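Local atomic coordinates of 2-polyprenyl-6-methoxyphenol hydroxylase-like FAD-dependent oxidoreductase (Streptomyces sp. NRRL 11266, PDB entry 6UI5), a protein that binds flavin-adenine dinucleotide in a Rossmann-type domain and is an FAD-dependent oxidoreductase related to the aromatic-ring hydroxylases. Residues T122-A127 and R162-I167; R147-V152 and K276-I281; G171-I176 and I266-A271; N203-L208 and S221-T226; G383-I388 and L403-P408. All coordinates share one frame; numbering follows the deposited sequence.

Contact 1 (T122-A127 and R162-I167); sequences TGFEEA and RKQAGI
Two torsions set up this meeting of a strand edge with a helix end. Phe124 holds CG in the crowded position between its backbone N and carbonyl carbon (chi1 69°), while Gln164 has CG anti to the backbone N (chi1 -156°) and an extended chain beyond it, so that ring and amide approach each other tip to tip. The amide oxygen takes the backbone N-H of the same phenylalanine: Phe124 N donates to Gln164 OE1 at 2.9 Å, within the plane of the side-chain carbonyl but bent at the hydrogen. Ring and amide planes are nearly parallel, 15° apart, and Phe124 CD1 lies 3.2 Å from Gln164 OE1. The aliphatic part of the chain follows, Gln164 CB standing 3.6 Å from Phe124 CE1. Farther round, Ala165 meets the rim of the ring in its plane, with CB 3.9 Å from Phe124 CZ. Gly123 passes close by, its CA 3.2 Å from Gln164 OE1, where a side chain would crowd the oxygen. Beyond the helix, Gly166 adopts positive phi in a Schellman motif, with Gly166 N bonded to Lys163 O at 2.8 Å. The contact lies at the surface of the FAD-binding domain: strand 120-126, an outer strand of a three-stranded antiparallel sheet, pairs with strand 133-138, whose Val133 and Val135 touch Phe124, and helix 160-164 follows strand 150-153 of the parallel sheet.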
# COMPACT_ATOMS: atom_id res chain seq x y z
N THR A 122 30.09 -30.86 -4.58
CA THR A 122 29.36 -31.50 -5.66
C THR A 122 28.11 -32.24 -5.20
O THR A 122 27.22 -32.49 -6.02
CB THR A 122 30.27 -32.47 -6.40
OG1 THR A 122 30.58 -33.56 -5.52
CG2 THR A 122 31.54 -31.75 -6.75
N GLY A 123 28.02 -32.58 -3.92
CA GLY A 123 26.82 -33.22 -3.41
C GLY A 123 26.95 -33.58 -1.95
O GLY A 123 27.96 -33.29 -1.29
N PHE A 124 25.91 -34.24 -1.45
CA PHE A 124 25.80 -34.62 -0.05
C PHE A 124 24.66 -35.62 0.10
O PHE A 124 23.71 -35.63 -0.69
CB PHE A 124 25.54 -33.40 0.83
CG PHE A 124 24.18 -32.80 0.63
CD1 PHE A 124 23.92 -31.99 -0.47
CD2 PHE A 124 23.15 -33.04 1.53
CE1 PHE A 124 22.66 -31.43 -0.67
CE2 PHE A 124 21.89 -32.48 1.35
CZ PHE A 124 21.65 -31.67 0.25
N GLU A 125 24.74 -36.44 1.15
CA GLU A 125 23.60 -37.29 1.49
C GLU A 125 23.36 -37.31 3.00
O GLU A 125 24.30 -37.38 3.80
CB GLU A 125 23.78 -38.72 0.96
CG GLU A 125 22.87 -39.73 1.66
CD GLU A 125 22.40 -40.87 0.77
OE1 GLU A 125 22.85 -40.96 -0.39
OE2 GLU A 125 21.57 -41.69 1.23
N GLU A 126 22.09 -37.24 3.37
CA GLU A 126 21.70 -37.43 4.75
C GLU A 126 21.74 -38.91 5.09
O GLU A 126 21.14 -39.74 4.39
CB GLU A 126 20.30 -36.86 4.98
CG GLU A 126 19.75 -37.05 6.39
CD GLU A 126 19.60 -35.73 7.14
OE1 GLU A 126 19.45 -35.77 8.38
OE2 GLU A 126 19.62 -34.67 6.48
N ALA A 127 22.43 -39.25 6.18
CA ALA A 127 22.46 -40.62 6.67
C ALA A 127 21.04 -41.12 7.00
O ALA A 127 20.17 -40.35 7.41
CB ALA A 127 23.36 -40.73 7.90
N ARG A 162 20.52 -26.12 -1.97
CA ARG A 162 19.07 -26.04 -1.97
C ARG A 162 18.46 -27.07 -2.93
O ARG A 162 17.56 -27.84 -2.57
CB ARG A 162 18.65 -24.65 -2.37
CG ARG A 162 17.23 -24.65 -2.69
CD ARG A 162 16.92 -23.37 -3.19
NE ARG A 162 17.64 -23.20 -4.42
CZ ARG A 162 17.78 -21.98 -4.89
NH1 ARG A 162 17.36 -20.98 -4.11
NH2 ARG A 162 18.40 -21.71 -6.03
N LYS A 163 18.93 -27.07 -4.17
CA LYS A 163 18.30 -27.90 -5.19
C LYS A 163 18.39 -29.38 -4.83
O LYS A 163 17.39 -30.10 -4.86
CB LYS A 163 18.93 -27.60 -6.55
CG LYS A 163 18.74 -26.16 -7.03
CD LYS A 163 19.62 -25.88 -8.25
CE LYS A 163 19.62 -24.41 -8.65
NZ LYS A 163 18.26 -23.90 -8.97
N GLN A 164 19.57 -29.84 -4.44
CA GLN A 164 19.73 -31.25 -4.11
C GLN A 164 18.93 -31.67 -2.88
O GLN A 164 18.45 -32.81 -2.82
CB GLN A 164 21.21 -31.57 -3.92
CG GLN A 164 21.57 -33.01 -4.15
CD GLN A 164 23.07 -33.21 -4.15
OE1 GLN A 164 23.65 -33.66 -3.15
NE2 GLN A 164 23.70 -32.86 -5.26
N ALA A 165 18.76 -30.77 -1.89
CA ALA A 165 17.86 -31.02 -0.78
C ALA A 165 16.40 -30.95 -1.20
O ALA A 165 15.51 -31.22 -0.37
CB ALA A 165 18.10 -30.01 0.36
N GLY A 166 16.12 -30.58 -2.44
CA GLY A 166 14.75 -30.57 -2.92
C GLY A 166 13.79 -29.61 -2.25
O GLY A 166 12.62 -29.96 -2.03
N ILE A 167 14.24 -28.40 -1.92
CA ILE A 167 13.35 -27.37 -1.39
C ILE A 167 12.93 -26.44 -2.52
O ILE A 167 13.77 -25.94 -3.27
CB ILE A 167 13.97 -26.59 -0.21
CG1 ILE A 167 15.06 -25.68 -0.66
CG2 ILE A 167 14.63 -27.50 0.83
CD1 ILE A 167 15.81 -25.12 0.43

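Contact 2 (R147-V152 and K276-I281); sequences RCRYLV and KGRVFI
Arg278 lies across one face of Tyr150 at the edge of the parallel Rossmann-type sheet, where strand 279-281 is the outermost strand beside 150-153. The two planes are 24° apart and the chains cross obliquely. Arg278 NH1 sits over the ring near its rim, and CZ is 4.8 Å from the Tyr150 centroid, 29° off the ring normal: an off-centre cation-pi contact. A bend at chi2 (-106°) swings the head toward Arg149, where NH1 donates to Arg149 O at 2.9 Å. That oxygen lies in the guanidinium plane, although the donor stands above the plane of the carbonyl. Tyr150 and Phe280 point the same way, side by side, with Tyr150 CD1 in plane at the edge of the phenylalanine ring, 3.8 Å from Phe280 CE1. Leu151 and Val279 share the other face of the sheet, Leu151 CD2 and Val279 CG1 4.2 Å apart. Helix 295-316 covers the Tyr150, Val152 and Phe280 side, whereas Phe124 of strand 120-126 packs on Leu151 and Val279. Parallel pairing is secured by two backbone bonds of Leu151: Phe280 N reaches Leu151 O at 2.9 Å, and the straighter one runs from Leu151 N to Arg278 O, 2.8 Å, nearly along the C=O axis.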
# COMPACT_ATOMS: atom_id res chain seq x y z
N ARG A 147 32.58 -36.26 6.10
CA ARG A 147 31.53 -36.56 7.07
C ARG A 147 31.41 -35.37 8.01
O ARG A 147 32.39 -35.00 8.67
CB ARG A 147 31.89 -37.86 7.80
CG ARG A 147 30.88 -38.43 8.81
CD ARG A 147 29.42 -38.14 8.47
NE ARG A 147 28.49 -38.92 9.29
CZ ARG A 147 28.30 -38.76 10.61
NH1 ARG A 147 28.97 -37.84 11.29
NH2 ARG A 147 27.42 -39.53 11.24
N CYS A 148 30.22 -34.76 8.07
CA CYS A 148 30.02 -33.53 8.85
C CYS A 148 28.72 -33.59 9.64
O CYS A 148 27.91 -34.51 9.51
CB CYS A 148 30.03 -32.30 7.94
SG CYS A 148 28.52 -32.09 7.03
N ARG A 149 28.51 -32.56 10.46
CA ARG A 149 27.44 -32.50 11.45
C ARG A 149 26.22 -31.75 10.94
O ARG A 149 25.08 -32.22 11.07
CB ARG A 149 27.96 -31.83 12.72
CG ARG A 149 27.04 -31.89 13.89
CD ARG A 149 27.85 -31.98 15.14
NE ARG A 149 27.01 -31.98 16.33
CZ ARG A 149 27.50 -32.10 17.55
NH1 ARG A 149 28.81 -32.22 17.72
NH2 ARG A 149 26.68 -32.09 18.59
N TYR A 150 26.42 -30.56 10.39
CA TYR A 150 25.37 -29.83 9.72
C TYR A 150 25.95 -29.31 8.41
O TYR A 150 27.15 -29.05 8.30
CB TYR A 150 24.83 -28.66 10.56
CG TYR A 150 24.09 -29.09 11.80
CD1 TYR A 150 22.79 -29.54 11.72
CD2 TYR A 150 24.69 -29.04 13.07
CE1 TYR A 150 22.10 -29.95 12.82
CE2 TYR A 150 23.99 -29.45 14.21
CZ TYR A 150 22.69 -29.90 14.07
OH TYR A 150 21.96 -30.33 15.15
N LEU A 151 25.08 -29.17 7.41
CA LEU A 151 25.45 -28.61 6.12
C LEU A 151 24.62 -27.35 5.89
O LEU A 151 23.39 -27.42 5.84
CB LEU A 151 25.23 -29.63 5.00
CG LEU A 151 25.21 -29.04 3.59
CD1 LEU A 151 26.56 -28.42 3.26
CD2 LEU A 151 24.80 -30.08 2.57
N VAL A 152 25.29 -26.21 5.76
CA VAL A 152 24.61 -24.95 5.48
C VAL A 152 25.01 -24.50 4.08
O VAL A 152 26.20 -24.26 3.82
CB VAL A 152 24.93 -23.85 6.51
CG1 VAL A 152 24.05 -22.66 6.24
CG2 VAL A 152 24.73 -24.37 7.93
N LYS A 276 16.04 -28.24 6.11
CA LYS A 276 15.54 -29.60 5.91
C LYS A 276 16.42 -30.55 6.74
O LYS A 276 17.18 -31.33 6.20
CB LYS A 276 15.51 -29.98 4.43
CG LYS A 276 14.96 -31.40 4.18
CD LYS A 276 14.59 -31.69 2.71
CE LYS A 276 13.82 -30.53 2.06
NZ LYS A 276 12.38 -30.26 2.44
N GLY A 277 16.31 -30.46 8.06
CA GLY A 277 16.97 -31.36 8.98
C GLY A 277 18.43 -31.64 8.69
O GLY A 277 18.74 -32.48 7.83
N ARG A 278 19.33 -30.96 9.39
CA ARG A 278 20.78 -31.03 9.20
C ARG A 278 21.26 -30.23 7.99
O ARG A 278 22.45 -29.92 7.90
CB ARG A 278 21.27 -32.47 9.07
CG ARG A 278 21.02 -33.32 10.27
CD ARG A 278 22.31 -33.55 11.03
NE ARG A 278 22.08 -34.35 12.23
CZ ARG A 278 22.81 -34.29 13.33
NH1 ARG A 278 23.84 -33.46 13.42
NH2 ARG A 278 22.50 -35.06 14.36
N VAL A 279 20.35 -29.84 7.09
CA VAL A 279 20.69 -28.98 5.96
C VAL A 279 19.92 -27.67 6.08
O VAL A 279 18.68 -27.67 6.01
CB VAL A 279 20.43 -29.66 4.61
CG1 VAL A 279 20.89 -28.76 3.50
CG2 VAL A 279 21.16 -30.99 4.55
N PHE A 280 20.64 -26.57 6.25
CA PHE A 280 20.05 -25.23 6.24
C PHE A 280 20.52 -24.50 5.00
O PHE A 280 21.41 -24.96 4.27
CB PHE A 280 20.44 -24.43 7.49
CG PHE A 280 20.06 -25.10 8.77
CD1 PHE A 280 20.80 -26.15 9.26
CD2 PHE A 280 18.97 -24.68 9.48
CE1 PHE A 280 20.46 -26.76 10.45
CE2 PHE A 280 18.63 -25.30 10.68
CZ PHE A 280 19.37 -26.33 11.16
N ILE A 281 19.92 -23.33 4.78
CA ILE A 281 20.36 -22.45 3.71
C ILE A 281 20.16 -21.02 4.18
O ILE A 281 19.36 -20.75 5.07
CB ILE A 281 19.62 -22.68 2.37
CG1 ILE A 281 18.11 -22.61 2.56
CG2 ILE A 281 20.01 -24.02 1.74
CD1 ILE A 281 17.39 -22.45 1.25

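Contact 3 (G171-I176 and I266-A271); sequences GDDWVI and IVTRNA
The hydrogen bonds across this contact converge on the carboxylate of Asp173. With CG anti to its carbonyl carbon (chi1 -63°), the group crosses Thr268 obliquely and grips it twice. Asp173 OD1 receives the backbone amide of Thr268 (OD1 to N 2.9 Å), and OD2 receives the hydroxyl (OD2 to OG1 2.5 Å), each through its syn lone pair. Thr268 OG1 is brought round by chi1 of -53°, anti to its own carbonyl carbon. A further, weak bond from Gln343 NE2 reaches OD2, so one carboxylate serves three donors. Charge pairing is looser: Arg269, bent at chi2 (-87°), brings NH1 to 3.5 Å from Asp173 OD1, a long salt bridge that may favour the ionised carboxylate. The same NH1 donates to Thr268 O at 2.9 Å, from well above that carbonyl's plane, while Val267 CB lies over one face of the guanidinium. Backbone packing comes from Gly171, whose CA-H points at Thr268 O (CA to O 3.2 Å). A CB there would clash with this oxygen and also press on the preceding carbonyl oxygen. Apolar contact is thin, with Ile176 CD1 4.4 Å from Val267 CG1. Segment 171-176 is the loop between strands 169-170 and 176-185, both antiparallel partners of strand 257-271, so the carboxylate ties the connection to the strand between its ends. Helix 325-346 packs on Thr268 through Cys339 and Gln343, and the second subunit closes in, its Tyr357 OH bonded to Asp172 N and its Pro353 packed on Trp174.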
# COMPACT_ATOMS: atom_id res chain seq x y z
N GLY A 171 8.41 -18.01 -6.07
CA GLY A 171 8.27 -16.61 -6.41
C GLY A 171 7.84 -16.40 -7.85
O GLY A 171 7.62 -17.35 -8.61
N ASP A 172 7.73 -15.12 -8.21
CA ASP A 172 7.28 -14.74 -9.54
C ASP A 172 7.67 -13.29 -9.82
O ASP A 172 8.01 -12.54 -8.91
CB ASP A 172 5.77 -14.92 -9.69
CG ASP A 172 5.39 -15.44 -11.06
OD1 ASP A 172 6.27 -16.04 -11.73
OD2 ASP A 172 4.23 -15.25 -11.47
N ASP A 173 7.68 -12.92 -11.10
CA ASP A 173 7.95 -11.54 -11.50
C ASP A 173 7.08 -11.19 -12.69
O ASP A 173 6.85 -12.04 -13.56
CB ASP A 173 9.43 -11.31 -11.86
CG ASP A 173 10.37 -11.55 -10.66
OD1 ASP A 173 10.79 -12.72 -10.52
OD2 ASP A 173 10.67 -10.58 -9.88
N TRP A 174 6.56 -9.97 -12.69
CA TRP A 174 5.83 -9.46 -13.86
C TRP A 174 6.75 -8.75 -14.85
O TRP A 174 6.31 -8.37 -15.94
CB TRP A 174 4.70 -8.52 -13.44
CG TRP A 174 5.16 -7.23 -12.81
CD1 TRP A 174 5.40 -6.04 -13.45
CD2 TRP A 174 5.42 -7.00 -11.41
NE1 TRP A 174 5.80 -5.09 -12.53
CE2 TRP A 174 5.82 -5.65 -11.28
CE3 TRP A 174 5.35 -7.80 -10.27
CZ2 TRP A 174 6.15 -5.10 -10.03
CZ3 TRP A 174 5.68 -7.25 -9.04
CH2 TRP A 174 6.09 -5.91 -8.94
N VAL A 175 8.01 -8.54 -14.48
CA VAL A 175 9.00 -8.01 -15.39
C VAL A 175 10.34 -8.60 -14.99
O VAL A 175 10.57 -8.93 -13.82
CB VAL A 175 9.01 -6.46 -15.37
CG1 VAL A 175 9.37 -5.95 -13.97
CG2 VAL A 175 9.96 -5.91 -16.46
N ILE A 176 11.21 -8.78 -15.98
CA ILE A 176 12.57 -9.27 -15.75
C ILE A 176 13.52 -8.09 -15.83
O ILE A 176 13.71 -7.51 -16.91
CB ILE A 176 12.96 -10.37 -16.74
CG1 ILE A 176 11.97 -11.54 -16.69
CG2 ILE A 176 14.34 -10.87 -16.40
CD1 ILE A 176 11.62 -12.01 -15.25
N ILE A 266 17.30 -10.33 -12.87
CA ILE A 266 16.73 -10.37 -11.51
C ILE A 266 15.47 -11.18 -11.54
O ILE A 266 14.54 -10.88 -12.30
CB ILE A 266 16.43 -8.96 -10.97
CG1 ILE A 266 17.73 -8.26 -10.60
CG2 ILE A 266 15.48 -9.05 -9.74
CD1 ILE A 266 18.51 -8.98 -9.50
N VAL A 267 15.40 -12.19 -10.68
CA VAL A 267 14.13 -12.81 -10.31
C VAL A 267 13.94 -12.66 -8.81
O VAL A 267 14.87 -12.33 -8.08
CB VAL A 267 14.05 -14.28 -10.72
CG1 VAL A 267 13.85 -14.39 -12.25
CG2 VAL A 267 15.29 -14.99 -10.23
N THR A 268 12.73 -12.97 -8.35
CA THR A 268 12.31 -12.81 -6.96
C THR A 268 11.88 -14.17 -6.41
O THR A 268 10.87 -14.73 -6.84
CB THR A 268 11.16 -11.83 -6.86
OG1 THR A 268 11.52 -10.60 -7.50
CG2 THR A 268 10.82 -11.56 -5.39
N ARG A 269 12.63 -14.70 -5.45
CA ARG A 269 12.31 -16.02 -4.91
C ARG A 269 12.52 -16.05 -3.40
O ARG A 269 13.37 -15.34 -2.85
CB ARG A 269 13.14 -17.16 -5.55
CG ARG A 269 13.04 -17.22 -7.10
CD ARG A 269 11.83 -18.05 -7.64
NE ARG A 269 11.91 -18.07 -9.10
CZ ARG A 269 11.43 -17.13 -9.92
NH1 ARG A 269 10.71 -16.09 -9.41
NH2 ARG A 269 11.62 -17.27 -11.26
N ASN A 270 11.72 -16.89 -2.75
CA ASN A 270 11.89 -17.18 -1.34
C ASN A 270 11.78 -18.69 -1.17
O ASN A 270 10.75 -19.28 -1.52
CB ASN A 270 10.84 -16.43 -0.51
CG ASN A 270 11.22 -16.31 0.96
OD1 ASN A 270 12.41 -16.32 1.29
ND2 ASN A 270 10.21 -16.19 1.85
N ALA A 271 12.85 -19.33 -0.70
CA ALA A 271 12.80 -20.75 -0.40
C ALA A 271 11.63 -21.06 0.54
O ALA A 271 11.34 -20.30 1.47
CB ALA A 271 14.12 -21.20 0.24

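Contact 4 (N203-L208 and S221-T226); sequences NGDQFL and SAEFST
The Phe224 ring turns its edge to the other segment: Gly204 O and Asp205 N both lie near the ring plane, with Phe224 CE2 3.2 Å from Gly204 O. Tyr350 meets the same ring with planes about 15° apart. Chi1 of -67°, CG anti to the carbonyl carbon, carries the ring edge up against Gly204, where a CB would run into Phe224 CD2. The second flat group, the Asp205 carboxylate, is met from above its plane, 27° out: Phe224 N donates to Asp205 OD2 at 2.8 Å. Glu223 passes alongside, its CA 3.1 Å from Asp205 OD2, and its own carboxylate turns to Arg247 in a salt bridge through OE1. The aspartate thus accepts a backbone N-H of the opposite strand just ahead of the regular pairing. That pairing begins with Gln206 and Ala222, an antiparallel hydrogen-bonded pair. Gln206 N reaches Ala222 O at 3.0 Å in the carbonyl plane, and Ala222 N returns to Gln206 O at 3.2 Å from above it. Phe207 and Ser221 form the following non-hydrogen-bonded pair; Ser221 OG bonds to Ile180 N. These elements are the open end of the beta hairpin 206-211/216-225. Strand 176-185 pairs along the far edge of 216-225, helix 238-249 packs Val245 and Leu248 on the Phe207 and Ser221 face, and Tyr290 touches Gln206 and Ala222.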
# COMPACT_ATOMS: atom_id res chain seq x y z
N ASN A 203 11.45 6.13 -18.21
CA ASN A 203 10.89 4.80 -18.09
C ASN A 203 11.53 4.27 -16.81
O ASN A 203 12.40 4.93 -16.24
CB ASN A 203 11.17 3.97 -19.35
CG ASN A 203 10.69 2.54 -19.24
OD1 ASN A 203 10.20 2.10 -18.20
ND2 ASN A 203 10.83 1.78 -20.34
N GLY A 204 11.10 3.11 -16.35
CA GLY A 204 11.68 2.60 -15.11
C GLY A 204 13.20 2.49 -15.04
O GLY A 204 13.77 2.36 -13.95
N ASP A 205 13.87 2.59 -16.19
CA ASP A 205 15.28 2.24 -16.31
C ASP A 205 16.18 3.27 -15.63
O ASP A 205 16.02 4.48 -15.82
CB ASP A 205 15.67 2.11 -17.78
CG ASP A 205 14.58 1.45 -18.60
OD1 ASP A 205 13.73 2.18 -19.15
OD2 ASP A 205 14.55 0.21 -18.66
N GLN A 206 17.15 2.78 -14.87
CA GLN A 206 18.06 3.62 -14.11
C GLN A 206 19.49 3.40 -14.59
O GLN A 206 19.83 2.36 -15.15
CB GLN A 206 17.97 3.31 -12.60
CG GLN A 206 16.54 2.98 -12.09
CD GLN A 206 16.50 2.42 -10.66
OE1 GLN A 206 17.27 2.85 -9.79
NE2 GLN A 206 15.60 1.47 -10.42
N PHE A 207 20.32 4.42 -14.39
CA PHE A 207 21.76 4.27 -14.54
C PHE A 207 22.48 4.89 -13.34
O PHE A 207 22.28 6.07 -13.04
CB PHE A 207 22.30 4.94 -15.81
CG PHE A 207 23.80 5.02 -15.82
CD1 PHE A 207 24.56 3.92 -16.16
CD2 PHE A 207 24.45 6.18 -15.44
CE1 PHE A 207 25.94 3.98 -16.15
CE2 PHE A 207 25.82 6.25 -15.42
CZ PHE A 207 26.57 5.14 -15.78
N LEU A 208 23.34 4.11 -12.70
CA LEU A 208 24.16 4.60 -11.60
C LEU A 208 25.62 4.64 -12.02
O LEU A 208 26.18 3.62 -12.41
CB LEU A 208 24.00 3.73 -10.36
CG LEU A 208 24.98 4.19 -9.27
CD1 LEU A 208 24.61 5.59 -8.79
CD2 LEU A 208 25.05 3.22 -8.10
N SER A 221 23.49 -0.62 -14.16
CA SER A 221 22.34 -0.35 -15.02
C SER A 221 21.22 -1.33 -14.68
O SER A 221 21.46 -2.49 -14.35
CB SER A 221 22.70 -0.49 -16.50
OG SER A 221 23.06 -1.84 -16.77
N ALA A 222 19.99 -0.85 -14.81
CA ALA A 222 18.81 -1.64 -14.48
C ALA A 222 17.71 -1.29 -15.47
O ALA A 222 17.24 -0.14 -15.50
CB ALA A 222 18.34 -1.39 -13.06
N GLU A 223 17.28 -2.26 -16.27
CA GLU A 223 16.40 -2.00 -17.39
C GLU A 223 15.17 -2.89 -17.29
O GLU A 223 15.28 -4.07 -16.94
CB GLU A 223 17.14 -2.20 -18.73
CG GLU A 223 18.02 -1.02 -19.08
CD GLU A 223 18.74 -1.17 -20.43
OE1 GLU A 223 19.85 -1.76 -20.47
OE2 GLU A 223 18.20 -0.69 -21.46
N PHE A 224 14.01 -2.32 -17.59
CA PHE A 224 12.76 -3.05 -17.50
C PHE A 224 12.31 -3.38 -18.91
O PHE A 224 12.19 -2.49 -19.76
CB PHE A 224 11.68 -2.24 -16.76
CG PHE A 224 11.98 -2.02 -15.30
CD1 PHE A 224 11.59 -2.95 -14.35
CD2 PHE A 224 12.63 -0.88 -14.86
CE1 PHE A 224 11.84 -2.74 -13.00
CE2 PHE A 224 12.89 -0.67 -13.52
CZ PHE A 224 12.50 -1.60 -12.59
N SER A 225 12.04 -4.67 -19.16
CA SER A 225 11.46 -5.05 -20.44
C SER A 225 10.62 -6.31 -20.25
O SER A 225 10.89 -7.14 -19.38
CB SER A 225 12.53 -5.30 -21.51
OG SER A 225 11.97 -6.00 -22.61
N THR A 226 9.62 -6.46 -21.11
CA THR A 226 8.74 -7.62 -21.17
C THR A 226 9.24 -8.71 -22.13
O THR A 226 8.41 -9.29 -22.83
CB THR A 226 7.35 -7.14 -21.56
OG1 THR A 226 6.52 -8.25 -21.91
CG2 THR A 226 7.45 -6.18 -22.74

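Contact 5 (G383-I388 and L403-P408); sequences GPAVPI and LGRRLP
Arg405 runs along Ala385 for almost its whole length. From CB, held by chi1 of -59° with CG anti to the carbonyl carbon, the chain sets CG 3.7 Å from Ala385 CB. CD stays beside the same methyl and lies 4.1 Å from Gly383 O. A bend at chi3 (-131°) then turns the head over the methyl, bringing NE to 3.3 Å from Ala385 CB, which lies over one face of the guanidinium; CZ and NH1 also pass close to it. At the tip, NH2 leaves the contact for a salt bridge to Glu377 OE2, in helix 369-379, although Arg401 NH2 is a like charge close by. The backbone bond beside this chain is the firmest link: Val386 N donates to Gly404 O at 2.7 Å, with 160° at the hydrogen, in the carbonyl plane and on a lone pair. Gly404 has positive phi, and its CA-H faces Val386 O, CA to O 3.2 Å, where a CB would clash. At the other end Ile388 and Leu403 cross obliquely, the CG2 branch of Ile388 3.6 Å from Leu403 CD2, while Ile388 CG1 rests against Gly404 CA. Neither segment is regular helix or strand; one true hydrogen bond, flanked by CA-H...O contacts, joins two parts of the one long connection between helix 369-379 and strand 411-414. Pro384 packs on Ala334 and Leu337 of helix 325-346, whereas the backbone of Gly404 and Arg405 bonds to Val474. This is consistent with a connection packed between helix 325-346 and the thioredoxin-like C-terminal domain known from aromatic-ring hydroxylases.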
# COMPACT_ATOMS: atom_id res chain seq x y z
N GLY A 383 13.86 -3.93 11.12
CA GLY A 383 13.38 -5.06 10.39
C GLY A 383 12.58 -5.97 11.26
O GLY A 383 12.51 -5.79 12.47
N PRO A 384 12.08 -7.02 10.67
CA PRO A 384 11.03 -7.81 11.31
C PRO A 384 11.38 -8.13 12.75
O PRO A 384 12.40 -8.77 13.02
CB PRO A 384 10.96 -9.07 10.45
CG PRO A 384 12.39 -9.20 9.89
CD PRO A 384 13.00 -7.81 9.84
N ALA A 385 10.59 -7.59 13.69
CA ALA A 385 10.62 -8.05 15.07
C ALA A 385 10.45 -9.56 15.11
O ALA A 385 9.57 -10.11 14.45
CB ALA A 385 9.51 -7.39 15.89
N VAL A 386 11.34 -10.23 15.84
CA VAL A 386 11.21 -11.68 16.05
C VAL A 386 10.04 -11.93 17.00
O VAL A 386 9.97 -11.29 18.07
CB VAL A 386 12.51 -12.25 16.60
CG1 VAL A 386 12.26 -13.60 17.30
CG2 VAL A 386 13.58 -12.36 15.48
N PRO A 387 9.10 -12.81 16.66
CA PRO A 387 7.93 -12.99 17.52
C PRO A 387 8.32 -13.62 18.85
O PRO A 387 8.98 -14.66 18.90
CB PRO A 387 7.02 -13.90 16.69
CG PRO A 387 7.94 -14.61 15.73
CD PRO A 387 9.07 -13.67 15.46
N ILE A 388 7.92 -12.97 19.94
CA ILE A 388 8.29 -13.40 21.29
C ILE A 388 7.00 -13.67 22.04
O ILE A 388 6.21 -12.74 22.27
CB ILE A 388 9.15 -12.36 22.02
CG1 ILE A 388 10.47 -12.08 21.30
CG2 ILE A 388 9.37 -12.77 23.49
CD1 ILE A 388 11.56 -13.10 21.54
N LEU A 403 10.75 -5.61 22.28
CA LEU A 403 10.75 -7.07 22.25
C LEU A 403 10.96 -7.58 20.83
O LEU A 403 10.36 -7.09 19.87
CB LEU A 403 9.43 -7.63 22.79
CG LEU A 403 9.42 -8.15 24.23
CD1 LEU A 403 8.00 -8.48 24.64
CD2 LEU A 403 10.30 -9.37 24.43
N GLY A 404 11.80 -8.61 20.72
CA GLY A 404 12.07 -9.24 19.45
C GLY A 404 12.96 -8.44 18.53
O GLY A 404 12.99 -8.75 17.33
N ARG A 405 13.63 -7.40 19.03
CA ARG A 405 14.47 -6.54 18.21
C ARG A 405 15.78 -6.22 18.89
O ARG A 405 15.89 -6.24 20.11
CB ARG A 405 13.78 -5.22 17.85
CG ARG A 405 12.52 -5.55 17.13
CD ARG A 405 11.97 -4.49 16.30
NE ARG A 405 10.55 -4.40 16.65
CZ ARG A 405 9.66 -3.71 15.96
NH1 ARG A 405 8.38 -3.68 16.37
NH2 ARG A 405 10.03 -3.09 14.85
N ARG A 406 16.78 -5.94 18.07
CA ARG A 406 18.04 -5.44 18.60
C ARG A 406 17.83 -4.01 19.08
O ARG A 406 17.11 -3.22 18.47
CB ARG A 406 19.15 -5.53 17.54
CG ARG A 406 19.62 -6.99 17.20
CD ARG A 406 20.55 -7.01 15.98
NE ARG A 406 20.10 -5.95 15.11
CZ ARG A 406 19.36 -6.13 14.04
NH1 ARG A 406 19.06 -7.37 13.66
NH2 ARG A 406 18.96 -5.08 13.34
N LEU A 407 18.49 -3.68 20.18
CA LEU A 407 18.31 -2.39 20.83
C LEU A 407 18.83 -1.22 19.98
O LEU A 407 19.66 -1.40 19.07
CB LEU A 407 19.04 -2.42 22.17
CG LEU A 407 18.32 -3.24 23.22
CD1 LEU A 407 19.26 -3.38 24.40
CD2 LEU A 407 17.02 -2.49 23.63
N PRO A 408 18.38 0.00 20.30
CA PRO A 408 18.90 1.20 19.61
C PRO A 408 20.32 1.56 20.03
O PRO A 408 20.84 1.12 21.06
CB PRO A 408 17.92 2.30 20.02
CG PRO A 408 16.71 1.59 20.57
CD PRO A 408 17.22 0.32 21.16

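In the fold
Contacts 2 and 4 are buried strand pairings, parallel in the Rossmann-type sheet and antiparallel in the hairpin; contact 1 lies at the surface, and contacts 3 and 5 are partly buried. Contacts 1 and 2 have centres about 9 Å apart and share the surroundings of strand 279-281, with Ile167 CD1 3.2 Å from Ile281 CD1. Contacts 3 and 4 both reach one antiparallel sheet and touch through Val175. Ala271 also packs on Ile281, connecting the two sheets. Carboxylates accept bonds in contacts 3 and 4, contact 3 adding a salt bridge at the subunit interface; contact 1 uses a neutral glutamine amide, and contact 5, touching none of the others, relies on loop backbone and an arginine stem.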